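Putative O-GlcNAcase nagJ (Clostridium perfringens, PDB 6PV5) probably hydrolyses terminal N-acetylhexosamine residues from glycans, as a family 84 glycoside hydrolase whose N-terminal, catalytic and post-catalytic regions are contained in this chain. Local coordinates at residues T155-K160 and Y455-V460. Residues are numbered along the deposited sequence; the frame is centred on the assembly and turned at random.
Sequences TFYGVK and YGWNSV
Tyr157 of helix 152-163 meets Trp457 at the C-terminal end of helix 446-457; this aromatic pair is the sole side-chain contact between 155-160 and 455-460, burying 78 Å² while the CA atoms of the two residues stay 11.4 Å apart. Along 455-460, Tyr455 reaches elsewhere, packing edge-to-face with Phe434 and Tyr462. Gly456 then continues the helix, its backbone hydrogen-bonded to Phe186. Trp457, the last helical residue, makes the bridge. The indole extends toward helix 152-163 because chi1 of -176° sets CG opposite the backbone N, and it presents the CZ3–CH2 bond of its six-membered ring to CD2 and CE2 of Tyr157. The shortest approach is Trp457 CH2 to Tyr157 CD2, 3.7 Å; Trp457 CZ3 lies 3.8 Å from Tyr157 CE2. The approach is oblique, ring planes at 90° and centroids 5.4 Å apart, an apolar contact without a hydrogen bond. The indole NE1 is held separately, by a hydrogen bond to Asp182 OD1, which should restrict rotation of the ring. Tyr132 and Arg189 touch both aromatic side chains. At Asn458 the backbone leaves helical geometry, and its ND2 bonds to Thr45 O. Ser459 N bonds to Ser185 OG, which also engages Trp457 O. This is buried interdomain packing, away from the predicted proton donor: helix 152-163 of the N-terminal mixed alpha/beta domain meets helix 446-457, which follows the eighth strand of the catalytic (beta/alpha)8 barrel.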
loop_
_atom_site.group_PDB
_atom_site.type_symbol
_atom_site.label_atom_id
_atom_site.label_comp_id
_atom_site.label_asym_id
_atom_site.label_seq_id
_atom_site.Cartn_x
_atom_site.Cartn_y
_atom_site.Cartn_z
ATOM N N THR A 155 0.166 -17.393 12.633
ATOM C CA THR A 155 -0.883 -18.397 12.512
ATOM C C THR A 155 -2.101 -17.793 11.804
ATOM O O THR A 155 -2.730 -18.448 10.976
ATOM C CB THR A 155 -1.191 -19.040 13.881
ATOM O OG1 THR A 155 0.005 -19.617 14.415
ATOM C CG2 THR A 155 -2.250 -20.121 13.819
ATOM N N PHE A 156 -2.426 -16.545 12.162
ATOM C CA PHE A 156 -3.428 -15.732 11.487
ATOM C C PHE A 156 -3.117 -15.607 9.990
ATOM O O PHE A 156 -3.996 -15.845 9.163
ATOM C CB PHE A 156 -3.547 -14.391 12.211
ATOM C CG PHE A 156 -4.667 -13.487 11.766
ATOM C CD1 PHE A 156 -5.913 -13.547 12.374
ATOM C CD2 PHE A 156 -4.461 -12.534 10.778
ATOM C CE1 PHE A 156 -6.937 -12.694 11.984
ATOM C CE2 PHE A 156 -5.482 -11.678 10.397
ATOM C CZ PHE A 156 -6.718 -11.758 10.999
ATOM N N TYR A 157 -1.859 -15.290 9.646
ATOM C CA TYR A 157 -1.445 -15.152 8.256
ATOM C C TYR A 157 -1.450 -16.500 7.545
ATOM O O TYR A 157 -1.653 -16.563 6.335
ATOM C CB TYR A 157 -0.056 -14.516 8.119
ATOM C CG TYR A 157 0.025 -13.067 8.531
ATOM C CD1 TYR A 157 -1.106 -12.263 8.548
ATOM C CD2 TYR A 157 1.232 -12.501 8.907
ATOM C CE1 TYR A 157 -1.050 -10.942 8.957
ATOM C CE2 TYR A 157 1.311 -11.168 9.276
ATOM C CZ TYR A 157 0.171 -10.387 9.306
ATOM O OH TYR A 157 0.247 -9.087 9.709
ATOM N N GLY A 158 -1.182 -17.572 8.296
ATOM C CA GLY A 158 -1.251 -18.917 7.746
ATOM C C GLY A 158 -2.656 -19.218 7.239
ATOM O O GLY A 158 -2.819 -19.795 6.164
ATOM N N VAL A 159 -3.658 -18.789 8.017
ATOM C CA VAL A 159 -5.057 -19.010 7.683
ATOM C C VAL A 159 -5.475 -18.111 6.515
ATOM O O VAL A 159 -6.259 -18.526 5.662
ATOM C CB VAL A 159 -5.971 -18.801 8.905
ATOM C CG1 VAL A 159 -7.434 -18.976 8.536
ATOM C CG2 VAL A 159 -5.597 -19.711 10.067
ATOM N N LYS A 160 -4.973 -16.866 6.502
ATOM C CA LYS A 160 -5.231 -15.944 5.402
ATOM C C LYS A 160 -4.716 -16.555 4.103
ATOM O O LYS A 160 -5.362 -16.435 3.067
ATOM C CB LYS A 160 -4.586 -14.575 5.655
ATOM C CG LYS A 160 -5.240 -13.737 6.742
ATOM C CD LYS A 160 -6.669 -13.387 6.401
ATOM C CE LYS A 160 -7.308 -12.479 7.421
ATOM N NZ LYS A 160 -8.603 -11.957 6.922
ATOM N N TYR A 455 5.082 -5.874 -1.929
ATOM C CA TYR A 455 6.460 -5.439 -1.873
ATOM C C TYR A 455 6.959 -5.536 -0.432
ATOM O O TYR A 455 8.068 -6.006 -0.215
ATOM C CB TYR A 455 6.620 -3.996 -2.357
ATOM C CG TYR A 455 8.006 -3.451 -2.100
ATOM C CD1 TYR A 455 9.090 -3.841 -2.882
ATOM C CD2 TYR A 455 8.238 -2.582 -1.049
ATOM C CE1 TYR A 455 10.367 -3.350 -2.651
ATOM C CE2 TYR A 455 9.507 -2.078 -0.806
ATOM C CZ TYR A 455 10.573 -2.489 -1.588
ATOM O OH TYR A 455 11.813 -1.977 -1.343
ATOM N N GLY A 456 6.138 -5.048 0.513
ATOM C CA GLY A 456 6.452 -5.043 1.928
ATOM C C GLY A 456 6.662 -6.464 2.442
ATOM O O GLY A 456 7.558 -6.713 3.255
ATOM N N TRP A 457 5.844 -7.397 1.937
ATOM C CA TRP A 457 5.900 -8.764 2.416
ATOM C C TRP A 457 7.066 -9.510 1.767
ATOM O O TRP A 457 7.706 -10.328 2.413
ATOM C CB TRP A 457 4.573 -9.496 2.192
ATOM C CG TRP A 457 4.594 -10.878 2.766
ATOM C CD1 TRP A 457 4.915 -12.037 2.121
ATOM C CD2 TRP A 457 4.353 -11.237 4.141
ATOM N NE1 TRP A 457 4.851 -13.093 2.986
ATOM C CE2 TRP A 457 4.527 -12.635 4.237
ATOM C CE3 TRP A 457 4.016 -10.522 5.293
ATOM C CZ2 TRP A 457 4.381 -13.320 5.443
ATOM C CZ3 TRP A 457 3.870 -11.202 6.483
ATOM C CH2 TRP A 457 4.046 -12.584 6.552
ATOM N N ASN A 458 7.314 -9.255 0.481
ATOM C CA ASN A 458 8.242 -10.063 -0.294
ATOM C C ASN A 458 8.912 -9.154 -1.316
ATOM O O ASN A 458 8.575 -9.200 -2.504
ATOM C CB ASN A 458 7.560 -11.303 -0.893
ATOM C CG ASN A 458 8.491 -12.318 -1.545
ATOM O OD1 ASN A 458 9.653 -12.039 -1.837
ATOM N ND2 ASN A 458 7.975 -13.504 -1.833
ATOM N N SER A 459 9.876 -8.354 -0.825
ATOM C CA SER A 459 10.548 -7.345 -1.629
ATOM C C SER A 459 11.501 -7.993 -2.621
ATOM O O SER A 459 11.691 -7.509 -3.736
ATOM C CB SER A 459 11.242 -6.315 -0.781
ATOM O OG SER A 459 12.237 -6.913 0.035
ATOM N N VAL A 460 12.076 -9.118 -2.210
ATOM C CA VAL A 460 13.031 -9.830 -3.039
ATOM C C VAL A 460 12.375 -10.319 -4.329
ATOM O O VAL A 460 12.955 -10.182 -5.402
ATOM C CB VAL A 460 13.711 -10.953 -2.229
ATOM C CG1 VAL A 460 14.133 -12.141 -3.086
ATOM C CG2 VAL A 460 14.881 -10.389 -1.439
#